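Local coordinates for acyl-CoA dehydrogenase domain protein Tcur3483 (Thermomonospora curvata, PDB 6WY9), which binds a flavin adenine dinucleotide cofactor and is probably an acyl-CoA dehydrogenase-like oxidoreductase acting on CH-CH groups, at residues R37-G42 against D72-Y77; R88-Q93 against K314-V319; Y335-H340 against G385-L390. All blocks are in the same frame, centred on the assembly; numbering follows the deposited sequence.

Interaction 1 (R37-G42 against D72-Y77); sequences RAYFNG and DGWLGY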
loop_
_atom_site.group_PDB
_atom_site.type_symbol
_atom_site.label_atom_id
_atom_site.label_comp_id
_atom_site.label_asym_id
_atom_site.label_seq_id
_atom_site.Cartn_x
_atom_site.Cartn_y
_atom_site.Cartn_z
ATOM N N ARG A 37 8.864 26.903 -26.515
ATOM C CA ARG A 37 9.198 25.780 -27.394
ATOM C C ARG A 37 10.038 26.247 -28.569
ATOM O O ARG A 37 11.092 25.670 -28.858
ATOM C CB ARG A 37 7.935 25.091 -27.913
ATOM C CG ARG A 37 6.965 24.655 -26.842
ATOM C CD ARG A 37 7.192 23.247 -26.410
ATOM N NE ARG A 37 6.122 22.431 -26.893
ATOM C CZ ARG A 37 5.089 21.974 -26.183
ATOM N NH1 ARG A 37 4.192 21.243 -26.802
ATOM N NH2 ARG A 37 4.958 22.215 -24.891
ATOM N N ALA A 38 9.565 27.262 -29.300
ATOM C CA ALA A 38 10.395 27.828 -30.354
ATOM C C ALA A 38 11.807 28.120 -29.831
ATOM O O ALA A 38 12.813 27.771 -30.470
ATOM C CB ALA A 38 9.732 29.090 -30.913
ATOM N N TYR A 39 11.908 28.717 -28.642
ATOM C CA TYR A 39 13.215 29.138 -28.150
ATOM C C TYR A 39 14.132 27.943 -27.870
ATOM O O TYR A 39 15.282 27.899 -28.343
ATOM C CB TYR A 39 13.041 29.977 -26.887
ATOM C CG TYR A 39 14.335 30.282 -26.180
ATOM C CD1 TYR A 39 15.250 31.186 -26.721
ATOM C CD2 TYR A 39 14.633 29.699 -24.956
ATOM C CE1 TYR A 39 16.455 31.493 -26.050
ATOM C CE2 TYR A 39 15.841 30.006 -24.270
ATOM C CZ TYR A 39 16.743 30.894 -24.832
ATOM O OH TYR A 39 17.928 31.203 -24.179
ATOM N N PHE A 40 13.650 26.985 -27.069
ATOM C CA PHE A 40 14.453 25.805 -26.757
ATOM C C PHE A 40 14.767 24.995 -28.002
ATOM O O PHE A 40 15.841 24.381 -28.084
ATOM C CB PHE A 40 13.739 24.924 -25.729
ATOM C CG PHE A 40 13.608 25.558 -24.394
ATOM C CD1 PHE A 40 14.663 26.273 -23.846
ATOM C CD2 PHE A 40 12.449 25.426 -23.656
ATOM C CE1 PHE A 40 14.555 26.862 -22.600
ATOM C CE2 PHE A 40 12.327 26.020 -22.412
ATOM C CZ PHE A 40 13.383 26.743 -21.879
ATOM N N ASN A 41 13.846 24.966 -28.974
ATOM C CA ASN A 41 14.127 24.267 -30.220
ATOM C C ASN A 41 15.330 24.872 -30.922
ATOM O O ASN A 41 16.112 24.156 -31.552
ATOM C CB ASN A 41 12.906 24.287 -31.153
ATOM C CG ASN A 41 13.132 23.477 -32.412
ATOM O OD1 ASN A 41 12.985 22.256 -32.408
ATOM N ND2 ASN A 41 13.490 24.150 -33.503
ATOM N N GLY A 42 15.483 26.190 -30.847
ATOM C CA GLY A 42 16.635 26.841 -31.440
ATOM C C GLY A 42 17.934 26.617 -30.707
ATOM O O GLY A 42 18.960 27.166 -31.120
ATOM N N ASP A 72 19.884 35.525 -22.338
ATOM C CA ASP A 72 18.584 35.750 -22.964
ATOM C C ASP A 72 17.492 36.170 -21.985
ATOM O O ASP A 72 16.342 36.345 -22.408
ATOM C CB ASP A 72 18.119 34.513 -23.739
ATOM C CG ASP A 72 18.963 34.250 -24.954
ATOM O OD1 ASP A 72 19.619 35.198 -25.435
ATOM O OD2 ASP A 72 18.991 33.097 -25.414
ATOM N N GLY A 73 17.808 36.339 -20.706
ATOM C CA GLY A 73 16.875 36.914 -19.756
ATOM C C GLY A 73 15.945 35.945 -19.058
ATOM O O GLY A 73 15.017 36.390 -18.377
ATOM N N TRP A 74 16.144 34.640 -19.194
ATOM C CA TRP A 74 15.171 33.720 -18.618
ATOM C C TRP A 74 15.469 33.352 -17.168
ATOM O O TRP A 74 14.554 32.928 -16.449
ATOM C CB TRP A 74 15.080 32.446 -19.458
ATOM C CG TRP A 74 14.413 32.638 -20.790
ATOM C CD1 TRP A 74 14.996 32.523 -22.019
ATOM C CD2 TRP A 74 13.043 32.996 -21.024
ATOM N NE1 TRP A 74 14.073 32.773 -23.005
ATOM C CE2 TRP A 74 12.864 33.064 -22.423
ATOM C CE3 TRP A 74 11.951 33.254 -20.194
ATOM C CZ2 TRP A 74 11.622 33.379 -23.013
ATOM C CZ3 TRP A 74 10.712 33.569 -20.787
ATOM C CH2 TRP A 74 10.568 33.631 -22.179
ATOM N N LEU A 75 16.714 33.520 -16.716
ATOM C CA LEU A 75 17.053 33.158 -15.341
ATOM C C LEU A 75 16.351 34.056 -14.319
ATOM O O LEU A 75 15.882 33.574 -13.279
ATOM C CB LEU A 75 18.572 33.192 -15.165
ATOM C CG LEU A 75 19.290 32.151 -16.031
ATOM C CD1 LEU A 75 20.767 31.991 -15.617
ATOM C CD2 LEU A 75 18.538 30.797 -16.000
ATOM N N GLY A 76 16.254 35.354 -14.583
ATOM C CA GLY A 76 15.594 36.190 -13.599
ATOM C C GLY A 76 14.100 36.311 -13.790
ATOM O O GLY A 76 13.470 37.209 -13.221
ATOM N N TYR A 77 13.514 35.428 -14.596
ATOM C CA TYR A 77 12.108 35.548 -14.957
ATOM C C TYR A 77 11.219 35.715 -13.734
ATOM O O TYR A 77 10.296 36.537 -13.734
ATOM C CB TYR A 77 11.692 34.309 -15.745
ATOM C CG TYR A 77 10.432 34.485 -16.565
ATOM C CD1 TYR A 77 10.388 35.373 -17.639
ATOM C CD2 TYR A 77 9.301 33.722 -16.299
ATOM C CE1 TYR A 77 9.225 35.503 -18.422
ATOM C CE2 TYR A 77 8.150 33.843 -17.063
ATOM C CZ TYR A 77 8.116 34.726 -18.118
ATOM O OH TYR A 77 6.954 34.828 -18.841
#
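The Y39 ring is met in two different ways. Over one face sits W74 NE1, 3.5 Å above the plane and nearer the ring's border than its centre, while at the edge, near the plane, lies the carboxylate oxygen D72 OD2. The indole takes the tyrosine at a slant: with the planes 51° apart and the centroid of the five-membered ring 4.6 Å from that of the Y39 ring, the pair is neither a stack nor an edge-to-face contact. The closest carbons of the two rings, Y39 CE2 and W74 CD1, are 3.5 Å apart, and Y39 OH and Y77 CZ lie in plane at the indole edge. The tyrosine hydroxyl donates to the aspartate; Y39 OH to D72 OD2 measures 2.5 Å, a length so short that its exact value is doubtful. The carboxylate stands steeply to the ring, their planes 76° apart. Y39 gets there by placing CG anti to the backbone N (chi1 171°), which carries the ring from the last turn of helix 26-41 over to the loop. That loop starts where helix 62-71 closes in a Schellman motif: G73 adopts a positive phi, at which a CB would jam against the carbonyl oxygen of D72. A type I turn from W74 to Y77 follows. Within the helical N-terminal domain the contact joins the last turn of helix 26-41 to the exit of helix 62-71. Replacing Y39 by an alanine would probably leave the D72 carboxylate without its hydroxyl partner and open a gap beside the indole. Other neighbours flank the pair, with L69 of helix 62-71 packing on Y39, and L32 and L36 of helix 26-41 lying against W74. One residue along, the buried F40 touches V100 and A103 of helix 90-103.

Interaction 2 (R88-Q93 against K314-V319); sequences RSISEQ and KMTIAV
A small apolar helix-to-helix contact, in which I90 meets T316 and I317, joins the N-terminal helical domain to the C-terminal one. I90 belongs to the first turn of helix 90-103, and its partners follow one another on the long helix 292-321. The backbones come nearest at I90 and I317, whose CA atoms are 7.5 Å apart. Each branch of the isoleucine has its own partner. The methyl I90 CG2 meets the methyl T316 CG2 at 3.7 Å, the two methyl-bearing chains passing alongside and pointing opposite ways. The longer arm ends in I90 CD1, which rests 3.9 Å from I317 CA and 4.0 Å from I317 CG1, the two isoleucine side chains lying about at right angles. With CG1 anti to the carbonyl carbon (chi1 -64°) and the arm extended beyond it, the terminal methyl is carried well out from its own helix. W313 and E320 of helix 292-321 also touch I90. The turn that bears I90 is fixed by a capping box. S89 N gives a straight bond to E92 OE1 (3.0 Å, 174° at the hydrogen), and S89 OG donates to the same oxygen; in return E92 N makes a weak bond to S89 OG. The other carboxylate oxygen, E92 OE2, offers its syn lone pair to R88 NH1 at 2.9 Å in a salt bridge. T316 turns its methyl to the isoleucine and its hydroxyl, OG1, to the carbonyl oxygen of N312 in its own helix. Between I90 and its two partners no hydrogen bond is made; this contact, 131 Å² of buried surface between the two segments, rests on the fit of apolar groups rather than on directional bonds.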
loop_
_atom_site.group_PDB
_atom_site.type_symbol
_atom_site.label_atom_id
_atom_site.label_comp_id
_atom_site.label_asym_id
_atom_site.label_seq_id
_atom_site.Cartn_x
_atom_site.Cartn_y
_atom_site.Cartn_z
ATOM N N ARG A 88 7.751 37.908 -12.765
ATOM C CA ARG A 88 6.623 37.162 -13.312
ATOM C C ARG A 88 5.973 36.267 -12.249
ATOM O O ARG A 88 6.565 35.938 -11.215
ATOM C CB ARG A 88 7.068 36.317 -14.503
ATOM C CG ARG A 88 7.591 37.132 -15.678
ATOM C CD ARG A 88 6.460 37.815 -16.455
ATOM N NE ARG A 88 6.952 38.550 -17.623
ATOM C CZ ARG A 88 6.196 38.906 -18.660
ATOM N NH1 ARG A 88 4.905 38.588 -18.691
ATOM N NH2 ARG A 88 6.731 39.569 -19.677
ATOM N N SER A 89 4.738 35.863 -12.530
ATOM C CA SER A 89 3.908 35.158 -11.565
ATOM C C SER A 89 4.282 33.679 -11.481
ATOM O O SER A 89 5.034 33.142 -12.301
ATOM C CB SER A 89 2.438 35.280 -11.941
ATOM O OG SER A 89 2.212 34.628 -13.180
ATOM N N ILE A 90 3.709 33.016 -10.475
ATOM C CA ILE A 90 3.993 31.606 -10.228
ATOM C C ILE A 90 3.521 30.747 -11.389
ATOM O O ILE A 90 4.202 29.796 -11.797
ATOM C CB ILE A 90 3.331 31.160 -8.915
ATOM C CG1 ILE A 90 3.949 31.908 -7.749
ATOM C CG2 ILE A 90 3.502 29.675 -8.738
ATOM C CD1 ILE A 90 3.307 31.577 -6.428
ATOM N N SER A 91 2.318 31.028 -11.889
ATOM C CA SER A 91 1.824 30.363 -13.087
ATOM C C SER A 91 2.841 30.436 -14.221
ATOM O O SER A 91 3.200 29.413 -14.811
ATOM C CB SER A 91 0.493 30.999 -13.492
ATOM O OG SER A 91 -0.393 30.956 -12.380
ATOM N N GLU A 92 3.327 31.645 -14.533
ATOM C CA GLU A 92 4.322 31.789 -15.596
ATOM C C GLU A 92 5.623 31.062 -15.248
ATOM O O GLU A 92 6.238 30.412 -16.110
ATOM C CB GLU A 92 4.593 33.273 -15.871
ATOM C CG GLU A 92 3.392 34.083 -16.384
ATOM C CD GLU A 92 3.643 35.598 -16.380
ATOM O OE1 GLU A 92 3.593 36.232 -15.302
ATOM O OE2 GLU A 92 3.897 36.167 -17.458
ATOM N N GLN A 93 6.065 31.168 -13.988
ATOM C CA GLN A 93 7.275 30.471 -13.572
ATOM C C GLN A 93 7.158 28.973 -13.814
ATOM O O GLN A 93 8.126 28.320 -14.232
ATOM C CB GLN A 93 7.578 30.766 -12.089
ATOM C CG GLN A 93 7.683 32.251 -11.767
ATOM C CD GLN A 93 8.052 32.545 -10.314
ATOM O OE1 GLN A 93 8.307 33.696 -9.953
ATOM N NE2 GLN A 93 8.087 31.507 -9.477
ATOM N N LYS A 314 -0.577 24.864 -4.082
ATOM C CA LYS A 314 -0.787 25.520 -2.792
ATOM C C LYS A 314 0.539 25.796 -2.081
ATOM O O LYS A 314 0.774 26.902 -1.582
ATOM C CB LYS A 314 -1.678 24.663 -1.905
ATOM C CG LYS A 314 -3.094 24.447 -2.365
ATOM C CD LYS A 314 -3.800 23.609 -1.285
ATOM C CE LYS A 314 -3.802 24.298 0.120
ATOM N NZ LYS A 314 -3.954 23.273 1.239
ATOM N N MET A 315 1.433 24.804 -2.035
ATOM C CA MET A 315 2.662 25.003 -1.265
ATOM C C MET A 315 3.614 26.011 -1.921
ATOM O O MET A 315 4.279 26.779 -1.220
ATOM C CB MET A 315 3.322 23.656 -1.015
ATOM C CG MET A 315 2.372 22.738 -0.206
ATOM S SD MET A 315 1.340 23.545 1.105
ATOM C CE MET A 315 -0.010 22.333 1.244
ATOM N N THR A 316 3.670 26.067 -3.252
ATOM C CA THR A 316 4.452 27.120 -3.898
ATOM C C THR A 316 3.916 28.493 -3.543
ATOM O O THR A 316 4.685 29.422 -3.247
ATOM C CB THR A 316 4.462 26.899 -5.411
ATOM O OG1 THR A 316 5.010 25.612 -5.651
ATOM C CG2 THR A 316 5.363 27.918 -6.100
ATOM N N ILE A 317 2.597 28.645 -3.540
ATOM C CA ILE A 317 2.026 29.927 -3.155
ATOM C C ILE A 317 2.481 30.310 -1.756
ATOM O O ILE A 317 2.857 31.465 -1.479
ATOM C CB ILE A 317 0.495 29.870 -3.248
ATOM C CG1 ILE A 317 0.089 29.854 -4.746
ATOM C CG2 ILE A 317 -0.070 31.066 -2.446
ATOM C CD1 ILE A 317 -1.360 29.535 -5.038
ATOM N N ALA A 318 2.398 29.352 -0.834
ATOM C CA ALA A 318 2.795 29.603 0.543
ATOM C C ALA A 318 4.263 30.012 0.623
ATOM O O ALA A 318 4.603 31.000 1.276
ATOM C CB ALA A 318 2.527 28.332 1.379
ATOM N N VAL A 319 5.152 29.253 -0.035
ATOM C CA VAL A 319 6.585 29.474 0.143
ATOM C C VAL A 319 6.988 30.827 -0.425
ATOM O O VAL A 319 7.746 31.577 0.201
ATOM C CB VAL A 319 7.403 28.321 -0.479
ATOM C CG1 VAL A 319 7.287 28.327 -1.991
ATOM C CG2 VAL A 319 8.882 28.412 -0.053
#

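Interaction 3 (Y335-H340 against G385-L390); sequences YGTETH and GVNEVL. With FDA (dihydroflavine-adenine dinucleotide), chain C.
Behind the part of the cofactor pocket that holds the adenosine, N387 ties the start of helix 387-399 to T337 and E338 of helix 326-350. Its amide nitrogen supplies both bonds, one to each neighbour. Toward T337 OG1 the ND2 bond is 3.1 Å long and nearly straight, at 172°, with the oxygen in the amide plane. Toward E338 OE2 it is 3.0 Å but more bent; the nitrogen comes from above the carboxylate plane, and the amide is turned 58° against the carboxylate. T337 presents its hydroxyl by holding OG1 in the crowded position between backbone N and carbonyl carbon (chi1 60°), where it also bonds to the carbonyl oxygen of K333. The rest of the amide is held as well: N387 OD1 accepts from K333 NZ, a set of bonds that leaves the group little freedom to turn. E338 OE1, for its part, forms a salt bridge with R391.

In this C-terminal helical domain of the acyl-CoA dehydrogenase fold, V386, E388 and V389, at the same helix start, meet the adenosine half of the dihydroflavin cofactor. E388 OE2 accepts a 2.8 Å bond from the ribose hydroxyl O2B, a bend at chi2 bringing the carboxylate to the sugar, while E388 CB lies 3.4 Å from C2A of the adenine. V386, the N-cap residue, sets CG1 3.6 Å from the ribose carbon C2B, and V389 CG2 approaches the adenine amine N6A at 3.7 Å. Side chains of a neighbouring subunit also hydrogen-bond to both carboxylate oxygens of E388.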
loop_
_atom_site.group_PDB
_atom_site.type_symbol
_atom_site.label_atom_id
_atom_site.label_comp_id
_atom_site.label_asym_id
_atom_site.label_seq_id
_atom_site.Cartn_x
_atom_site.Cartn_y
_atom_site.Cartn_z
ATOM N N TYR A 335 4.745 13.251 0.173
ATOM C CA TYR A 335 3.726 12.715 -0.730
ATOM C C TYR A 335 4.184 12.806 -2.192
ATOM O O TYR A 335 4.097 11.819 -2.949
ATOM C CB TYR A 335 2.388 13.467 -0.554
ATOM C CG TYR A 335 1.393 12.985 -1.600
ATOM C CD1 TYR A 335 0.866 11.694 -1.517
ATOM C CD2 TYR A 335 1.056 13.786 -2.711
ATOM C CE1 TYR A 335 -0.020 11.217 -2.496
ATOM C CE2 TYR A 335 0.180 13.318 -3.688
ATOM C CZ TYR A 335 -0.342 12.031 -3.590
ATOM O OH TYR A 335 -1.206 11.552 -4.577
ATOM N N GLY A 336 4.711 13.973 -2.598
ATOM C CA GLY A 336 5.059 14.150 -4.011
ATOM C C GLY A 336 6.176 13.223 -4.463
ATOM O O GLY A 336 6.050 12.520 -5.475
ATOM N N THR A 337 7.273 13.155 -3.684
ATOM C CA THR A 337 8.385 12.270 -4.070
ATOM C C THR A 337 7.986 10.777 -4.044
ATOM O O THR A 337 8.428 9.995 -4.910
ATOM C CB THR A 337 9.629 12.533 -3.185
ATOM O OG1 THR A 337 9.314 12.299 -1.800
ATOM C CG2 THR A 337 10.097 13.983 -3.357
ATOM N N GLU A 338 7.131 10.345 -3.108
ATOM C CA GLU A 338 6.692 8.951 -3.184
ATOM C C GLU A 338 5.753 8.727 -4.366
ATOM O O GLU A 338 5.767 7.647 -4.987
ATOM C CB GLU A 338 6.051 8.514 -1.842
ATOM C CG GLU A 338 7.185 8.517 -0.743
ATOM C CD GLU A 338 6.661 8.390 0.662
ATOM O OE1 GLU A 338 5.425 8.279 0.850
ATOM O OE2 GLU A 338 7.485 8.484 1.585
ATOM N N THR A 339 4.943 9.733 -4.699
ATOM C CA THR A 339 4.104 9.629 -5.886
ATOM C C THR A 339 4.942 9.556 -7.167
ATOM O O THR A 339 4.600 8.799 -8.076
ATOM C CB THR A 339 3.121 10.801 -5.929
ATOM O OG1 THR A 339 2.243 10.708 -4.800
ATOM C CG2 THR A 339 2.265 10.780 -7.215
ATOM N N HIS A 340 6.050 10.309 -7.267
ATOM C CA HIS A 340 6.882 10.161 -8.471
ATOM C C HIS A 340 7.337 8.717 -8.664
ATOM O O HIS A 340 7.337 8.202 -9.795
ATOM C CB HIS A 340 8.119 11.063 -8.437
ATOM C CG HIS A 340 7.804 12.509 -8.238
ATOM N ND1 HIS A 340 8.770 13.445 -7.937
ATOM C CD2 HIS A 340 6.626 13.180 -8.276
ATOM C CE1 HIS A 340 8.200 14.634 -7.789
ATOM N NE2 HIS A 340 6.896 14.496 -7.978
ATOM N N GLY A 385 15.517 16.671 2.545
ATOM C CA GLY A 385 14.685 16.198 3.638
ATOM C C GLY A 385 14.309 14.721 3.521
ATOM O O GLY A 385 13.783 14.279 2.511
ATOM N N VAL A 386 14.532 13.972 4.587
ATOM C CA VAL A 386 14.380 12.521 4.606
ATOM C C VAL A 386 12.928 12.205 4.966
ATOM O O VAL A 386 12.430 12.691 5.990
ATOM C CB VAL A 386 15.380 11.953 5.625
ATOM C CG1 VAL A 386 15.224 10.436 5.899
ATOM C CG2 VAL A 386 16.805 12.346 5.191
ATOM N N ASN A 387 12.222 11.419 4.133
ATOM C CA ASN A 387 10.771 11.364 4.312
ATOM C C ASN A 387 10.381 10.854 5.708
ATOM O O ASN A 387 9.336 11.265 6.234
ATOM C CB ASN A 387 10.105 10.525 3.196
ATOM C CG ASN A 387 10.036 11.287 1.867
ATOM O OD1 ASN A 387 10.562 12.423 1.749
ATOM N ND2 ASN A 387 9.387 10.683 0.874
ATOM N N GLU A 388 11.182 9.967 6.328
ATOM C CA GLU A 388 10.881 9.566 7.716
ATOM C C GLU A 388 10.853 10.769 8.664
ATOM O O GLU A 388 10.007 10.859 9.563
ATOM C CB GLU A 388 11.914 8.555 8.240
ATOM C CG GLU A 388 11.676 7.110 7.629
ATOM C CD GLU A 388 12.511 6.857 6.348
ATOM O OE1 GLU A 388 12.838 7.848 5.652
ATOM O OE2 GLU A 388 12.850 5.671 6.070
ATOM N N VAL A 389 11.840 11.630 8.541
ATOM C CA VAL A 389 11.931 12.796 9.412
ATOM C C VAL A 389 10.810 13.772 9.083
ATOM O O VAL A 389 10.245 14.426 9.975
ATOM C CB VAL A 389 13.328 13.411 9.272
ATOM C CG1 VAL A 389 13.429 14.779 9.994
ATOM C CG2 VAL A 389 14.348 12.411 9.829
ATOM N N LEU A 390 10.463 13.875 7.800
ATOM C CA LEU A 390 9.339 14.731 7.427
ATOM C C LEU A 390 8.038 14.223 8.058
ATOM O O LEU A 390 7.230 15.011 8.555
ATOM C CB LEU A 390 9.247 14.798 5.900
ATOM C CG LEU A 390 10.475 15.504 5.293
ATOM C CD1 LEU A 390 10.261 15.646 3.769
ATOM C CD2 LEU A 390 10.758 16.847 5.889
HETATM P PA FDA C . 21.476 8.608 6.066
HETATM O O1A FDA C . 22.461 7.510 6.311
HETATM O O2A FDA C . 21.434 9.818 7.014
HETATM O O5B FDA C . 19.923 7.953 6.234
HETATM C C5B FDA C . 19.817 6.877 5.340
HETATM C C4B FDA C . 18.369 6.362 5.442
HETATM O O4B FDA C . 18.130 6.120 6.910
HETATM C C3B FDA C . 17.323 7.432 5.123
HETATM O O3B FDA C . 16.985 7.455 3.786
HETATM C C2B FDA C . 16.125 6.921 5.904
HETATM O O2B FDA C . 15.510 5.706 5.328
HETATM C C1B FDA C . 16.746 6.447 7.255
HETATM N N9A FDA C . 16.685 7.432 8.333
HETATM C C8A FDA C . 17.591 8.467 8.637
HETATM N N7A FDA C . 17.251 9.130 9.736
HETATM C C5A FDA C . 16.091 8.527 10.171
HETATM C C6A FDA C . 15.256 8.813 11.263
HETATM N N6A FDA C . 15.533 9.814 12.122
HETATM N N1A FDA C . 14.146 8.076 11.485
HETATM C C2A FDA C . 13.929 7.085 10.571
HETATM N N3A FDA C . 14.626 6.698 9.476
HETATM C C4A FDA C . 15.725 7.452 9.317
HETATM N N1 FDA C . 23.780 16.882 -0.378
HETATM C C2 FDA C . 24.422 18.138 -0.387
HETATM O O2 FDA C . 24.928 18.593 0.663
HETATM N N3 FDA C . 24.444 18.807 -1.605
HETATM C C4 FDA C . 23.886 18.311 -2.806
HETATM O O4 FDA C . 23.980 18.968 -3.835
HETATM C C4X FDA C . 23.255 17.022 -2.707
HETATM N N5 FDA C . 22.682 16.459 -3.848
HETATM C C5X FDA C . 22.533 15.099 -3.891
HETATM C C6 FDA C . 22.384 14.450 -5.061
HETATM C C7 FDA C . 22.259 13.038 -5.060
HETATM C C7M FDA C . 22.110 12.393 -6.314
HETATM C C8 FDA C . 22.256 12.320 -3.922
HETATM C C8M FDA C . 22.114 10.850 -3.917
HETATM C C9 FDA C . 22.376 12.986 -2.714
HETATM C C9A FDA C . 22.528 14.368 -2.707
HETATM N N10 FDA C . 22.648 15.064 -1.492
HETATM C C10 FDA C . 23.224 16.337 -1.546
HETATM C "C1'" FDA C . 22.760 14.283 -0.227
HETATM C "C2'" FDA C . 21.387 14.127 0.485
HETATM O "O2'" FDA C . 21.003 15.293 1.036
HETATM C "C3'" FDA C . 21.652 12.982 1.564
HETATM O "O3'" FDA C . 21.830 11.729 0.934
HETATM C "C4'" FDA C . 20.528 12.940 2.589
HETATM O "O4'" FDA C . 20.629 14.089 3.357
HETATM C "C5'" FDA C . 20.642 11.613 3.386
HETATM O "O5'" FDA C . 21.861 11.631 4.068
HETATM P P FDA C . 22.564 10.156 3.956
HETATM O O1P FDA C . 22.683 9.906 2.531
HETATM O O2P FDA C . 23.804 10.195 4.836
HETATM O O3P FDA C . 21.510 9.011 4.532
#

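Overall arrangement
Interactions 1 and 2 adjoin: the strand-free loop from 72-77 leads on to 88-93, and Y77 O lies 3.0 Å from R88 N, a probable hydrogen bond. Interaction 1 stays inside the N-terminal domain, whereas interaction 2 carries that domain onto the C-terminal one through helix 292-321. The next helix, 326-350, bears interaction 3, whose centre is about 21 Å from that of interaction 2 and about 31 Å from that of interaction 1. Burial and chemistry change together. The first two contacts are partly buried, one aromatic with a charged partner, the other purely apolar; interaction 3 is buried, polar, and next to the cofactor.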